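Local structure of beta-glucosidase (Chaetomella raphigera, 6JXG) at residues Leu336-Asn341 with Lys499-Ala504; Ile488-Leu493 with Gln568-Phe573. The protein probably hydrolyses terminal, non-reducing beta-D-glucosyl residues to release beta-D-glucose, as a secreted glycoside hydrolase of family 3. One frame throughout, in Å; residues are numbered along the deposited sequence.

Overall arrangement
Contacts 1 and 2 are neighbours in the glycosyl hydrolase family 3 C-terminal domain, their centres about 12 Å apart, and together illustrate how a sheet edge and the layer over it are built from interleaved chain segments. In sequence the order is 336-341, 488-493, 499-504, 568-573, so the two pairings cross. Contact 1 joins the edge strand 335-339 to strand 498-503 of a six-stranded mixed sheet. Contact 2 lies over one face of it, where the short helix 490-493, within the crossover between the parallel strands 477-483 and 498-503, meets the 568-573 loop. L493 packs on I501, L489 on L337, and F571 on L337 and T338, so helix and loop are joined over the edge of this domain's sheet.

Contact 1 (Leu336-Asn341 with Lys499-Ala504); sequences LLTNKN and KAIVWA
The indole of W503 is met obliquely at its six-membered ring by L337, whose methyl CD1 lies 3.8 Å from W503 CE3, while NE1 is hydrogen-bonded to Y531 OH. The N339 amide accepts a hydrogen bond from L344 N at OD1 and rests that oxygen against A500 CB. Between these two lies a classic beta bulge, where L337 and T338 both face I501 and the antiparallel edge strand 335-339 slips by one residue against 498-503. At the bulge the L337 side chain lies alongside that of W503, both pointing the same way. I501 serves both bulge residues: its O takes L337 N at 2.9 Å, nearly along the C=O axis, and its N gives a longer bond to T338 O, 3.2 Å, from 40° above that carbonyl plane. On the face carrying T338 and I501, T338 OG1 sits 3.4 Å from I501 CG1. On the other, the side chains of L336 and V502 cross obliquely, CD1 of the one near CG2 of the other. Past the bulge K340 N reaches K499 O at 2.7 Å in an almost straight bond, 173° at the hydrogen.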
loop_
_atom_site.group_PDB
_atom_site.type_symbol
_atom_site.label_atom_id
_atom_site.label_comp_id
_atom_site.label_asym_id
_atom_site.label_seq_id
_atom_site.Cartn_x
_atom_site.Cartn_y
_atom_site.Cartn_z
ATOM N N LEU A 336 15.566 -8.260 -7.316
ATOM C CA LEU A 336 16.452 -9.390 -7.533
ATOM C C LEU A 336 17.041 -9.898 -6.236
ATOM O O LEU A 336 17.738 -9.150 -5.553
ATOM C CB LEU A 336 17.553 -8.988 -8.548
ATOM C CG LEU A 336 18.551 -10.043 -9.070
ATOM C CD1 LEU A 336 17.837 -11.163 -9.842
ATOM C CD2 LEU A 336 19.691 -9.437 -9.923
ATOM N N LEU A 337 16.767 -11.177 -5.901
ATOM C CA LEU A 337 17.232 -11.745 -4.623
ATOM C C LEU A 337 18.536 -12.515 -4.654
ATOM O O LEU A 337 19.336 -12.418 -3.709
ATOM C CB LEU A 337 16.145 -12.638 -3.942
ATOM C CG LEU A 337 14.846 -11.892 -3.542
ATOM C CD1 LEU A 337 13.825 -12.902 -2.949
ATOM C CD2 LEU A 337 15.062 -10.758 -2.535
ATOM N N THR A 338 18.757 -13.267 -5.712
ATOM C CA THR A 338 20.032 -13.994 -5.905
ATOM C C THR A 338 20.327 -13.947 -7.373
ATOM O O THR A 338 19.414 -13.885 -8.176
ATOM C CB THR A 338 19.983 -15.499 -5.481
ATOM O OG1 THR A 338 19.025 -16.188 -6.263
ATOM C CG2 THR A 338 19.534 -15.672 -4.065
ATOM N N ASN A 339 21.609 -14.019 -7.742
ATOM C CA ASN A 339 22.021 -14.099 -9.117
ATOM C C ASN A 339 23.480 -14.586 -9.166
ATOM O O ASN A 339 24.382 -13.820 -8.937
ATOM C CB ASN A 339 21.944 -12.696 -9.708
ATOM C CG ASN A 339 22.172 -12.678 -11.203
ATOM O OD1 ASN A 339 22.090 -13.699 -11.865
ATOM N ND2 ASN A 339 22.475 -11.511 -11.750
ATOM N N LYS A 340 23.682 -15.855 -9.333
ATOM C CA LYS A 340 25.013 -16.467 -9.295
ATOM C C LYS A 340 25.704 -16.378 -10.644
ATOM O O LYS A 340 25.138 -16.836 -11.642
ATOM C CB LYS A 340 24.854 -17.911 -8.927
ATOM C CG LYS A 340 24.278 -18.110 -7.535
ATOM C CD LYS A 340 24.308 -19.585 -7.164
ATOM C CE LYS A 340 23.170 -20.058 -6.274
ATOM N NZ LYS A 340 23.575 -20.136 -4.848
ATOM N N ASN A 341 26.971 -15.898 -10.617
ATOM C CA ASN A 341 27.796 -15.434 -11.773
ATOM C C ASN A 341 27.004 -15.106 -12.978
ATOM O O ASN A 341 27.162 -15.683 -14.046
ATOM C CB ASN A 341 28.911 -16.379 -12.127
ATOM C CG ASN A 341 28.539 -17.745 -11.783
ATOM O OD1 ASN A 341 27.571 -18.250 -12.344
ATOM N ND2 ASN A 341 29.175 -18.305 -10.744
ATOM N N LYS A 499 20.036 -20.647 -9.806
ATOM C CA LYS A 499 21.079 -19.666 -10.050
ATOM C C LYS A 499 20.579 -18.236 -9.861
ATOM O O LYS A 499 21.402 -17.363 -9.629
ATOM C CB LYS A 499 21.632 -19.774 -11.481
ATOM C CG LYS A 499 22.130 -21.182 -11.871
ATOM C CD LYS A 499 23.185 -21.690 -10.903
ATOM C CE LYS A 499 23.799 -22.993 -11.386
ATOM N NZ LYS A 499 24.502 -23.540 -10.228
ATOM N N ALA A 500 19.266 -17.996 -9.975
ATOM C CA ALA A 500 18.705 -16.627 -9.756
ATOM C C ALA A 500 17.276 -16.715 -9.251
ATOM O O ALA A 500 16.524 -17.646 -9.601
ATOM C CB ALA A 500 18.830 -15.777 -10.993
ATOM N N ILE A 501 16.942 -15.834 -8.307
ATOM C CA ILE A 501 15.594 -15.743 -7.800
ATOM C C ILE A 501 15.139 -14.277 -8.019
ATOM O O ILE A 501 15.759 -13.336 -7.518
ATOM C CB ILE A 501 15.504 -16.125 -6.320
ATOM C CG1 ILE A 501 15.953 -17.564 -6.111
ATOM C CG2 ILE A 501 14.080 -16.020 -5.834
ATOM C CD1 ILE A 501 15.944 -17.920 -4.658
ATOM N N VAL A 502 14.067 -14.128 -8.798
ATOM C CA VAL A 502 13.473 -12.828 -9.082
ATOM C C VAL A 502 12.168 -12.676 -8.322
ATOM O O VAL A 502 11.237 -13.400 -8.586
ATOM C CB VAL A 502 13.191 -12.744 -10.570
ATOM C CG1 VAL A 502 12.565 -11.414 -10.887
ATOM C CG2 VAL A 502 14.494 -13.086 -11.350
ATOM N N TRP A 503 12.136 -11.780 -7.328
ATOM C CA TRP A 503 10.940 -11.494 -6.552
ATOM C C TRP A 503 10.162 -10.423 -7.339
ATOM O O TRP A 503 10.388 -9.196 -7.200
ATOM C CB TRP A 503 11.369 -11.030 -5.171
ATOM C CG TRP A 503 10.339 -10.911 -4.219
ATOM C CD1 TRP A 503 9.721 -9.749 -3.862
ATOM C CD2 TRP A 503 9.805 -11.948 -3.393
ATOM N NE1 TRP A 503 8.782 -10.014 -2.909
ATOM C CE2 TRP A 503 8.823 -11.355 -2.573
ATOM C CE3 TRP A 503 10.040 -13.307 -3.274
ATOM C CZ2 TRP A 503 8.070 -12.075 -1.699
ATOM C CZ3 TRP A 503 9.270 -14.040 -2.402
ATOM C CH2 TRP A 503 8.305 -13.430 -1.620
ATOM N N ALA A 504 9.240 -10.885 -8.162
ATOM C CA ALA A 504 8.627 -10.005 -9.173
ATOM C C ALA A 504 7.375 -9.307 -8.659
ATOM O O ALA A 504 6.874 -8.379 -9.301
ATOM C CB ALA A 504 8.261 -10.847 -10.381
#

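Contact 2 (Ile488-Leu493 with Gln568-Phe573); sequences ILEDIL and QPRFEF
R570 touches its partners along nearly its whole length. Its CB is close to the carboxylate oxygen OE1 of E490, and CG, anti to the backbone N (chi1 170°), does double duty: it lies 3.6 Å above one face of the F571 ring, offset toward the rim, and also meets the L493 methyl CD1. At CD the same methyl comes within 3.5 Å, the two side chains meeting tip to tip. Two successive bends, chi2 57° and chi3 66°, then turn the guanidinium side-on to E490. NE binds E490 OE1 at 2.9 Å and NH2 binds E490 OE2 at 2.8 Å, both nearly straight, both on syn lone pairs and in the guanidinium plane, so the two flat groups are almost coplanar and neither can easily rotate. An alanine here would lose both arms of this salt bridge and the aliphatic cover on L493 and the F571 face, and would probably loosen the loop against the helix. The F571 ring edge takes L493 CD2 at CZ (4.1 Å) and L489 CD1 at CE2 (4.2 Å). L489 is the N-cap residue, so E490 begins helix 490-493, and R570 probably offsets its negative charge. The arrangement is a bidentate salt bridge between a helix N-terminus and a classic beta bulge, in which R570 and F571 both face I533.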
loop_
_atom_site.group_PDB
_atom_site.type_symbol
_atom_site.label_atom_id
_atom_site.label_comp_id
_atom_site.label_asym_id
_atom_site.label_seq_id
_atom_site.Cartn_x
_atom_site.Cartn_y
_atom_site.Cartn_z
ATOM N N ILE A 488 8.913 -18.080 2.882
ATOM C CA ILE A 488 10.129 -18.736 3.348
ATOM C C ILE A 488 10.669 -19.473 2.113
ATOM O O ILE A 488 9.994 -20.288 1.512
ATOM C CB ILE A 488 9.822 -19.705 4.515
ATOM C CG1 ILE A 488 9.061 -19.002 5.645
ATOM C CG2 ILE A 488 11.093 -20.430 4.993
ATOM C CD1 ILE A 488 9.799 -17.848 6.322
ATOM N N LEU A 489 11.899 -19.164 1.764
ATOM C CA LEU A 489 12.509 -19.614 0.550
ATOM C C LEU A 489 13.634 -20.631 0.815
ATOM O O LEU A 489 14.288 -21.043 -0.138
ATOM C CB LEU A 489 13.057 -18.446 -0.225
ATOM C CG LEU A 489 12.053 -17.356 -0.598
ATOM C CD1 LEU A 489 12.698 -16.252 -1.432
ATOM C CD2 LEU A 489 10.957 -18.019 -1.393
ATOM N N GLU A 490 13.801 -21.051 2.069
ATOM C CA GLU A 490 14.908 -21.931 2.451
ATOM C C GLU A 490 14.941 -23.222 1.605
ATOM O O GLU A 490 15.982 -23.620 1.137
ATOM C CB GLU A 490 14.830 -22.309 3.932
ATOM C CG GLU A 490 14.951 -21.121 4.869
ATOM C CD GLU A 490 16.221 -20.324 4.648
ATOM O OE1 GLU A 490 16.182 -19.188 4.140
ATOM O OE2 GLU A 490 17.295 -20.860 4.942
ATOM N N ASP A 491 13.793 -23.832 1.350
ATOM C CA ASP A 491 13.807 -25.015 0.470
ATOM C C ASP A 491 14.280 -24.751 -0.945
ATOM O O ASP A 491 14.912 -25.634 -1.602
ATOM C CB ASP A 491 12.411 -25.642 0.377
ATOM C CG ASP A 491 11.965 -26.246 1.667
ATOM O OD1 ASP A 491 12.842 -26.507 2.506
ATOM O OD2 ASP A 491 10.729 -26.351 1.899
ATOM N N ILE A 492 13.977 -23.560 -1.461
ATOM C CA ILE A 492 14.357 -23.220 -2.808
ATOM C C ILE A 492 15.844 -22.922 -2.846
ATOM O O ILE A 492 16.548 -23.431 -3.728
ATOM C CB ILE A 492 13.513 -22.061 -3.355
ATOM C CG1 ILE A 492 12.131 -22.634 -3.591
ATOM C CG2 ILE A 492 14.173 -21.438 -4.581
ATOM C CD1 ILE A 492 11.092 -21.603 -4.007
ATOM N N LEU A 493 16.326 -22.156 -1.869
ATOM C CA LEU A 493 17.709 -21.761 -1.761
ATOM C C LEU A 493 18.702 -22.926 -1.546
ATOM O O LEU A 493 19.878 -22.840 -1.914
ATOM C CB LEU A 493 17.851 -20.774 -0.592
ATOM C CG LEU A 493 17.275 -19.354 -0.829
ATOM C CD1 LEU A 493 17.145 -18.609 0.475
ATOM C CD2 LEU A 493 18.081 -18.579 -1.844
ATOM N N GLN A 568 18.908 -13.226 12.365
ATOM C CA GLN A 568 19.328 -13.002 11.011
ATOM C C GLN A 568 18.183 -13.409 10.046
ATOM O O GLN A 568 17.752 -14.562 10.032
ATOM C CB GLN A 568 20.604 -13.796 10.626
ATOM C CG GLN A 568 21.916 -13.242 11.167
ATOM C CD GLN A 568 22.444 -14.114 12.299
ATOM O OE1 GLN A 568 22.646 -15.322 12.119
ATOM N NE2 GLN A 568 22.650 -13.513 13.486
ATOM N N PRO A 569 17.764 -12.464 9.195
ATOM C CA PRO A 569 16.758 -12.829 8.234
ATOM C C PRO A 569 17.471 -13.503 7.116
ATOM O O PRO A 569 18.725 -13.451 7.075
ATOM C CB PRO A 569 16.183 -11.441 7.802
ATOM C CG PRO A 569 17.182 -10.389 8.198
ATOM C CD PRO A 569 18.138 -11.039 9.161
ATOM N N ARG A 570 16.726 -14.029 6.140
ATOM C CA ARG A 570 17.359 -14.511 4.929
ATOM C C ARG A 570 17.638 -13.343 4.010
ATOM O O ARG A 570 18.767 -13.162 3.568
ATOM C CB ARG A 570 16.529 -15.564 4.276
ATOM C CG ARG A 570 17.002 -15.953 2.895
ATOM C CD ARG A 570 18.481 -16.446 2.937
ATOM N NE ARG A 570 18.578 -17.679 3.688
ATOM C CZ ARG A 570 19.687 -18.135 4.271
ATOM N NH1 ARG A 570 20.828 -17.475 4.205
ATOM N NH2 ARG A 570 19.653 -19.268 4.941
ATOM N N PHE A 571 16.614 -12.539 3.718
ATOM C CA PHE A 571 16.790 -11.289 2.985
ATOM C C PHE A 571 16.104 -10.203 3.828
ATOM O O PHE A 571 14.910 -10.337 4.160
ATOM C CB PHE A 571 16.164 -11.393 1.618
ATOM C CG PHE A 571 16.717 -12.537 0.787
ATOM C CD1 PHE A 571 18.042 -12.523 0.409
ATOM C CD2 PHE A 571 15.891 -13.567 0.373
ATOM C CE1 PHE A 571 18.579 -13.581 -0.385
ATOM C CE2 PHE A 571 16.406 -14.589 -0.422
ATOM C CZ PHE A 571 17.754 -14.592 -0.776
ATOM N N GLU A 572 16.890 -9.196 4.226
ATOM C CA GLU A 572 16.418 -8.150 5.079
ATOM C C GLU A 572 15.538 -7.114 4.372
ATOM O O GLU A 572 15.592 -6.918 3.131
ATOM C CB GLU A 572 17.618 -7.468 5.751
ATOM C CG GLU A 572 18.483 -6.654 4.798
ATOM C CD GLU A 572 19.633 -7.403 4.102
ATOM O OE1 GLU A 572 19.648 -8.651 4.086
ATOM O OE2 GLU A 572 20.485 -6.699 3.539
ATOM N N PHE A 573 14.756 -6.412 5.175
ATOM C CA PHE A 573 14.067 -5.204 4.718
ATOM C C PHE A 573 15.071 -4.288 4.022
ATOM O O PHE A 573 16.135 -4.050 4.552
ATOM C CB PHE A 573 13.419 -4.521 5.906
ATOM C CG PHE A 573 12.737 -3.190 5.605
ATOM C CD1 PHE A 573 11.378 -3.123 5.200
ATOM C CD2 PHE A 573 13.459 -2.007 5.677
ATOM C CE1 PHE A 573 10.761 -1.909 4.909
ATOM C CE2 PHE A 573 12.823 -0.786 5.420
ATOM C CZ PHE A 573 11.471 -0.734 5.044
#